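PDB 4CW4: beta-ketoacyl-[acyl-carrier-protein] synthase FabY, which catalyses the condensation of acetyl-CoA with malonyl-ACP to give acetoacetyl-ACP, the primer that starts fatty acid synthesis, and works as a homodimer. Local coordinates for residues A[164-169]-A[324-329]; A[492-497]-A[547-552]. All blocks are in the same frame, centred on the assembly; numbering follows the deposited sequence.

Contact 1 (A[164-169]-A[324-329])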
ATOM      1  N   ALA A 164      22.595 -15.265  16.253  1.00 12.66           N
ATOM      2  CA  ALA A 164      21.348 -15.456  16.970  1.00 12.28           C
ATOM      3  C   ALA A 164      20.549 -14.160  16.952  1.00 13.89           C
ATOM      4  O   ALA A 164      21.109 -13.078  17.052  1.00 15.93           O
ATOM      5  CB  ALA A 164      21.613 -15.887  18.382  1.00 13.36           C
ATOM      6  N   LEU A 165      19.238 -14.290  16.797  1.00 13.51           N
ATOM      7  CA  LEU A 165      18.331 -13.154  16.949  1.00 13.72           C
ATOM      8  C   LEU A 165      18.037 -12.982  18.433  1.00 13.32           C
ATOM      9  O   LEU A 165      18.006 -13.952  19.188  1.00 14.02           O
ATOM     10  CB  LEU A 165      17.023 -13.416  16.204  1.00 13.91           C
ATOM     11  CG  LEU A 165      17.083 -13.665  14.696  1.00 15.20           C
ATOM     12  CD1 LEU A 165      15.717 -14.066  14.164  1.00 15.98           C
ATOM     13  CD2 LEU A 165      17.557 -12.414  13.975  1.00 17.34           C
ATOM     14  N   THR A 166      17.807 -11.754  18.866  1.00 13.57           N
ATOM     15  CA  THR A 166      17.422 -11.529  20.261  1.00 13.87           C
ATOM     16  C   THR A 166      15.978 -11.977  20.543  1.00 13.21           C
ATOM     17  O   THR A 166      15.607 -12.166  21.687  1.00 14.60           O
ATOM     18  CB  THR A 166      17.549 -10.058  20.648  1.00 15.21           C
ATOM     19  OG1 THR A 166      16.660  -9.297  19.835  1.00 15.29           O
ATOM     20  CG2 THR A 166      18.999  -9.574  20.465  1.00 16.28           C
ATOM     21  N   VAL A 167      15.184 -12.122  19.488  1.00 11.84           N
ATOM     22  CA  VAL A 167      13.780 -12.526  19.554  1.00 11.07           C
ATOM     23  C   VAL A 167      13.673 -13.984  19.134  1.00 11.72           C
ATOM     24  O   VAL A 167      14.262 -14.379  18.126  1.00 13.16           O
ATOM     25  CB  VAL A 167      12.950 -11.630  18.598  1.00 11.12           C
ATOM     26  CG1 VAL A 167      11.532 -12.156  18.396  1.00 12.02           C
ATOM     27  CG2 VAL A 167      12.938 -10.203  19.134  1.00 12.87           C
ATOM     28  N   LYS A 168      12.935 -14.784  19.901  1.00 11.10           N
ATOM     29  CA  LYS A 168      12.862 -16.222  19.636  1.00 10.81           C
ATOM     30  C   LYS A 168      11.443 -16.711  19.357  1.00 10.36           C
ATOM     31  O   LYS A 168      11.262 -17.906  19.168  1.00 11.54           O
ATOM     32  CB  LYS A 168      13.403 -17.052  20.820  1.00 11.61           C
ATOM     33  CG  LYS A 168      14.739 -16.597  21.424  1.00 13.06           C
ATOM     34  CD  LYS A 168      15.910 -16.801  20.506  1.00 13.65           C
ATOM     35  CE  LYS A 168      17.215 -16.351  21.177  1.00 13.87           C
ATOM     36  NZ  LYS A 168      18.336 -16.460  20.233  1.00 14.95           N
ATOM     37  N   SER A 169      10.456 -15.811  19.373  1.00  9.76           N
ATOM     38  CA  SER A 169       9.049 -16.204  19.359  1.00 11.02           C
ATOM     39  C   SER A 169       8.233 -15.499  18.281  1.00  9.47           C
ATOM     40  O   SER A 169       8.593 -14.432  17.831  1.00  9.66           O
ATOM     41  CB  SER A 169       8.429 -15.952  20.733  1.00 13.41           C
ATOM     42  OG  SER A 169       8.821 -14.688  21.236  1.00 13.80           O
ATOM     43  N   GLY A 324      14.553  -5.832  11.955  1.00 12.81           N
ATOM     44  CA  GLY A 324      14.085  -4.465  11.713  1.00 12.51           C
ATOM     45  C   GLY A 324      13.221  -3.926  12.853  1.00 11.81           C
ATOM     46  O   GLY A 324      13.390  -2.791  13.303  1.00 12.86           O
ATOM     47  N   TYR A 325      12.279  -4.739  13.321  1.00 11.46           N
ATOM     48  CA  TYR A 325      11.471  -4.343  14.464  1.00 11.92           C
ATOM     49  C   TYR A 325      12.256  -4.327  15.778  1.00 12.29           C
ATOM     50  O   TYR A 325      12.056  -3.451  16.611  1.00 13.87           O
ATOM     51  CB  TYR A 325      10.223  -5.208  14.588  1.00 12.95           C
ATOM     52  CG  TYR A 325       9.128  -4.875  13.599  1.00 15.20           C
ATOM     53  CD1 TYR A 325       8.384  -3.718  13.724  1.00 15.67           C
ATOM     54  CD2 TYR A 325       8.839  -5.722  12.549  1.00 16.34           C
ATOM     55  CE1 TYR A 325       7.369  -3.413  12.827  1.00 16.07           C
ATOM     56  CE2 TYR A 325       7.820  -5.440  11.655  1.00 16.93           C
ATOM     57  CZ  TYR A 325       7.099  -4.274  11.790  1.00 17.04           C
ATOM     58  OH  TYR A 325       6.100  -3.964  10.900  1.00 19.06           O
ATOM     59  N   SER A 326      13.148  -5.296  15.951  0.50 12.70           N
ATOM     60  CA  SER A 326      14.006  -5.333  17.126  0.50 12.73           C
ATOM     61  C   SER A 326      14.853  -4.064  17.208  0.50 12.58           C
ATOM     62  O   SER A 326      15.018  -3.487  18.278  0.50 13.28           O
ATOM     63  CB  SER A 326      14.903  -6.570  17.095  0.50 13.84           C
ATOM     64  OG  SER A 326      14.139  -7.758  17.170  0.50 15.91           O
ATOM     65  N   ALA A 327      15.369  -3.627  16.066  1.00 12.49           N
ATOM     66  CA  ALA A 327      16.247  -2.453  16.008  1.00 13.93           C
ATOM     67  C   ALA A 327      15.537  -1.202  16.539  1.00 15.59           C
ATOM     68  O   ALA A 327      16.183  -0.277  17.022  1.00 16.25           O
ATOM     69  CB  ALA A 327      16.754  -2.211  14.584  1.00 13.58           C
ATOM     70  N   MET A 328      14.212  -1.189  16.450  1.00 17.82           N
ATOM     71  CA  MET A 328      13.379  -0.150  17.051  1.00 19.92           C
ATOM     72  C   MET A 328      13.046  -0.388  18.518  1.00 20.33           C
ATOM     73  O   MET A 328      12.412   0.454  19.151  1.00 23.22           O
ATOM     74  CB  MET A 328      12.030  -0.097  16.354  1.00 20.86           C
ATOM     75  CG  MET A 328      12.068  -0.016  14.867  1.00 21.56           C
ATOM     76  SD  MET A 328      10.399   0.035  14.210  1.00 21.96           S
ATOM     77  CE  MET A 328       9.800   1.593  14.867  1.00 23.57           C
ATOM     78  N   GLY A 329      13.420  -1.539  19.055  1.00 17.81           N
ATOM     79  CA  GLY A 329      13.026  -1.897  20.407  1.00 17.36           C
ATOM     80  C   GLY A 329      11.562  -2.274  20.526  1.00 16.60           C
ATOM     81  O   GLY A 329      11.005  -2.220  21.614  1.00 18.26           O
TER
HETATM   82  O   HOH W   1      16.025  -9.815  17.056  1.00 19.62           O
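S326, on the last turn of helix 319-327, meets the loop that follows strand 155-163 through its hydroxyl. The serine is modelled in two conformers, and the contacts of its OG belong to the one described here. V167 makes the direct touch: its CG2 methyl comes within 3.4 Å of S326 OG. T166 faces the same serine from further off, and a water bridges the two hydroxyls, lying 2.9 Å from T166 OG1 and donating to S326 OG at 2.8 Å. T166 OG1, placed between the backbone N and the carbonyl carbon (chi1 62°), is turned to the helix and can reach this water. In this conformer S326 OG also hydrogen-bonds to I322 O, one turn back on the helix. Beyond these groups, K168 reaches back along its own loop, and its NZ gives a 2.7 Å bond to L165 O that arrives nearly in line with the carbonyl; the same NZ forms a salt bridge with D102. A Schellman motif at G329 ends the helix. The side chains of V167 and H477, a predicted active-site residue, are about 11 Å apart. The segments bury just 70 Å², and in this conformer their polar link runs through a single water.

Contact 2 (A[492-497]-A[547-552])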
ATOM      1  N   GLY A 492     -16.890 -14.476  17.016  1.00 10.04           N
ATOM      2  CA  GLY A 492     -16.982 -15.640  17.868  1.00 10.30           C
ATOM      3  C   GLY A 492     -17.638 -15.321  19.198  1.00 10.62           C
ATOM      4  O   GLY A 492     -18.421 -16.119  19.726  1.00 11.07           O
ATOM      5  N   THR A 493     -17.307 -14.167  19.773  1.00 10.41           N
ATOM      6  CA  THR A 493     -18.003 -13.727  20.992  1.00 11.42           C
ATOM      7  C   THR A 493     -19.511 -13.602  20.752  1.00 11.58           C
ATOM      8  O   THR A 493     -20.309 -14.012  21.591  1.00 12.79           O
ATOM      9  CB  THR A 493     -17.397 -12.428  21.541  1.00 11.99           C
ATOM     10  OG1 THR A 493     -16.077 -12.713  22.005  1.00 11.23           O
ATOM     11  CG2 THR A 493     -18.239 -11.821  22.691  1.00 13.20           C
ATOM     12  N   PHE A 494     -19.908 -13.026  19.624  1.00 11.37           N
ATOM     13  CA  PHE A 494     -21.326 -12.961  19.300  1.00 11.93           C
ATOM     14  C   PHE A 494     -21.949 -14.366  19.217  1.00 13.20           C
ATOM     15  O   PHE A 494     -23.059 -14.588  19.703  1.00 16.18           O
ATOM     16  CB  PHE A 494     -21.558 -12.223  17.968  1.00 11.81           C
ATOM     17  CG  PHE A 494     -21.248 -10.754  17.994  1.00 13.07           C
ATOM     18  CD1 PHE A 494     -21.445  -9.988  19.123  1.00 13.98           C
ATOM     19  CD2 PHE A 494     -20.743 -10.145  16.855  1.00 14.35           C
ATOM     20  CE1 PHE A 494     -21.141  -8.639  19.124  1.00 14.86           C
ATOM     21  CE2 PHE A 494     -20.448  -8.814  16.850  1.00 14.42           C
ATOM     22  CZ  PHE A 494     -20.655  -8.055  17.992  1.00 15.04           C
ATOM     23  N   LYS A 495     -21.230 -15.306  18.611  1.00 13.42           N
ATOM     24  CA  LYS A 495     -21.731 -16.663  18.382  1.00 13.23           C
ATOM     25  C   LYS A 495     -21.937 -17.425  19.676  1.00 13.29           C
ATOM     26  O   LYS A 495     -23.000 -18.014  19.894  1.00 14.61           O
ATOM     27  CB  LYS A 495     -20.750 -17.436  17.488  1.00 14.49           C
ATOM     28  CG  LYS A 495     -21.080 -18.929  17.243  1.00 15.85           C
ATOM     29  CD  LYS A 495     -22.250 -19.094  16.312  1.00 16.56           C
ATOM     30  CE  LYS A 495     -22.541 -20.552  16.017  1.00 15.41           C
ATOM     31  NZ  LYS A 495     -23.739 -20.693  15.160  1.00 16.36           N
ATOM     32  N   TYR A 496     -20.921 -17.417  20.530  1.00 12.37           N
ATOM     33  CA  TYR A 496     -20.897 -18.306  21.688  1.00 11.63           C
ATOM     34  C   TYR A 496     -21.089 -17.615  23.046  1.00 12.94           C
ATOM     35  O   TYR A 496     -21.237 -18.290  24.063  1.00 13.60           O
ATOM     36  CB  TYR A 496     -19.585 -19.083  21.722  1.00 11.85           C
ATOM     37  CG  TYR A 496     -19.407 -20.063  20.584  1.00 12.91           C
ATOM     38  CD1 TYR A 496     -20.185 -21.213  20.509  1.00 14.66           C
ATOM     39  CD2 TYR A 496     -18.428 -19.866  19.614  1.00 13.66           C
ATOM     40  CE1 TYR A 496     -20.015 -22.131  19.484  1.00 15.96           C
ATOM     41  CE2 TYR A 496     -18.246 -20.785  18.585  1.00 14.53           C
ATOM     42  CZ  TYR A 496     -19.037 -21.912  18.530  1.00 16.13           C
ATOM     43  OH  TYR A 496     -18.848 -22.825  17.517  1.00 16.49           O
ATOM     44  N   GLY A 497     -21.055 -16.286  23.067  1.00 12.37           N
ATOM     45  CA  GLY A 497     -21.269 -15.532  24.288  1.00 14.29           C
ATOM     46  C   GLY A 497     -20.113 -15.573  25.266  1.00 14.75           C
ATOM     47  O   GLY A 497     -20.317 -15.447  26.473  1.00 18.56           O
ATOM     48  N   GLY A 547     -13.283   0.520  14.580  1.00 10.80           N
ATOM     49  CA  GLY A 547     -14.439   0.029  13.852  1.00 10.21           C
ATOM     50  C   GLY A 547     -15.594  -0.370  14.747  1.00 10.44           C
ATOM     51  O   GLY A 547     -15.381  -0.797  15.892  1.00 11.26           O
ATOM     52  N   VAL A 548     -16.806  -0.277  14.208  1.00 10.66           N
ATOM     53  CA  VAL A 548     -18.026  -0.649  14.922  1.00 10.14           C
ATOM     54  C   VAL A 548     -18.650  -1.875  14.265  1.00 10.54           C
ATOM     55  O   VAL A 548     -18.974  -1.863  13.074  1.00 10.62           O
ATOM     56  CB  VAL A 548     -19.045   0.515  14.915  1.00 11.21           C
ATOM     57  CG1 VAL A 548     -20.291   0.134  15.706  1.00 11.83           C
ATOM     58  CG2 VAL A 548     -18.421   1.768  15.492  1.00 12.29           C
ATOM     59  N   VAL A 549     -18.828  -2.927  15.056  1.00 10.50           N
ATOM     60  CA  VAL A 549     -19.426  -4.168  14.583  1.00 11.21           C
ATOM     61  C   VAL A 549     -20.657  -4.470  15.428  1.00 11.28           C
ATOM     62  O   VAL A 549     -20.596  -4.442  16.655  1.00 11.82           O
ATOM     63  CB  VAL A 549     -18.436  -5.363  14.703  1.00 13.47           C
ATOM     64  CG1 VAL A 549     -18.972  -6.578  13.947  1.00 13.46           C
ATOM     65  CG2 VAL A 549     -17.043  -4.983  14.234  1.00 16.11           C
ATOM     66  N   LEU A 550     -21.770  -4.739  14.757  1.00 11.27           N
ATOM     67  CA  LEU A 550     -23.034  -5.088  15.396  1.00 12.69           C
ATOM     68  C   LEU A 550     -23.253  -6.588  15.320  1.00 11.82           C
ATOM     69  O   LEU A 550     -22.861  -7.227  14.345  1.00 12.11           O
ATOM     70  CB  LEU A 550     -24.201  -4.389  14.695  1.00 13.76           C
ATOM     71  CG  LEU A 550     -24.067  -2.882  14.456  1.00 14.55           C
ATOM     72  CD1 LEU A 550     -25.325  -2.354  13.758  1.00 16.14           C
ATOM     73  CD2 LEU A 550     -23.806  -2.154  15.773  1.00 15.17           C
ATOM     74  N   SER A 551     -23.889  -7.154  16.345  1.00 11.68           N
ATOM     75  CA  SER A 551     -24.167  -8.575  16.380  1.00 12.31           C
ATOM     76  C   SER A 551     -25.193  -8.989  15.330  1.00 12.39           C
ATOM     77  O   SER A 551     -25.963  -8.156  14.834  1.00 12.93           O
ATOM     78  CB  SER A 551     -24.749  -8.959  17.754  1.00 12.85           C
ATOM     79  OG  SER A 551     -26.037  -8.383  17.891  1.00 14.02           O
ATOM     80  N   PRO A 552     -25.268 -10.304  15.060  1.00 13.04           N
ATOM     81  CA  PRO A 552     -26.377 -10.795  14.239  1.00 13.85           C
ATOM     82  C   PRO A 552     -27.759 -10.398  14.762  1.00 15.15           C
ATOM     83  O   PRO A 552     -28.628 -10.067  13.949  1.00 15.42           O
ATOM     84  CB  PRO A 552     -26.182 -12.303  14.266  1.00 14.36           C
ATOM     85  CG  PRO A 552     -24.716 -12.472  14.419  1.00 14.31           C
ATOM     86  CD  PRO A 552     -24.278 -11.363  15.328  1.00 13.23           C
TER
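F494 carries the whole contact from the helical side, laying its ring against the point where strand 543-550 gives way to helix 552-563. The face interaction is a CH-pi contact: S551 CB stands 3.8 Å from the F494 ring centroid, 15° off the ring normal, and S551 CA lies over the same face. With F494 CG anti to the carbonyl carbon (chi1 -68°), the ring extends from its helix under the serine. The apolar contacts gather around this CH-pi contact. V549 CG1 meets the ring edge in its plane, 4.0 Å from F494 CE2, while the proline crosses obliquely, P552 CD coming to 3.9 Å from F494 CB. Backbone oxygens also border the ring: V549 O lies near its plane at the edge, 3.9 Å from F494 CZ, and L550 O approaches obliquely, 3.8 Å from F494 CE2. No hydrogen bond joins the two segments. The polar end of S551 is engaged elsewhere: as N-cap, its OG bonds to I554 N and also to E531, bonds that probably help position the residue whose CB lies over the ring. Successive strand side chains part ways: V549 points toward helix 482-496, whereas V548 and L550 pack on helix 409-425. Strand 543-550 runs between these two helices, antiparallel to its neighbours 532-539 and 387-394, as in the layered alpha/beta core of the thiolase-like fold.

Overall arrangement
The two contacts lie on opposite sides of the chain's centre, about 35 Å apart between their centres, and follow one another along the sequence within the ketosynthase region. They share no helix or strand. Contact 2 is buried, joining a helix to the end of a central strand mainly through an aromatic ring packed on hydrocarbon groups and backbone, with no hydrogen bond between its segments. Contact 1 is only partly buried and joins a loop to a helix end; it is smaller, and more polar in character. Its surroundings differ too: the 324-329 segment packs against the second subunit, whereas no other chain of the assembly touches contact 2.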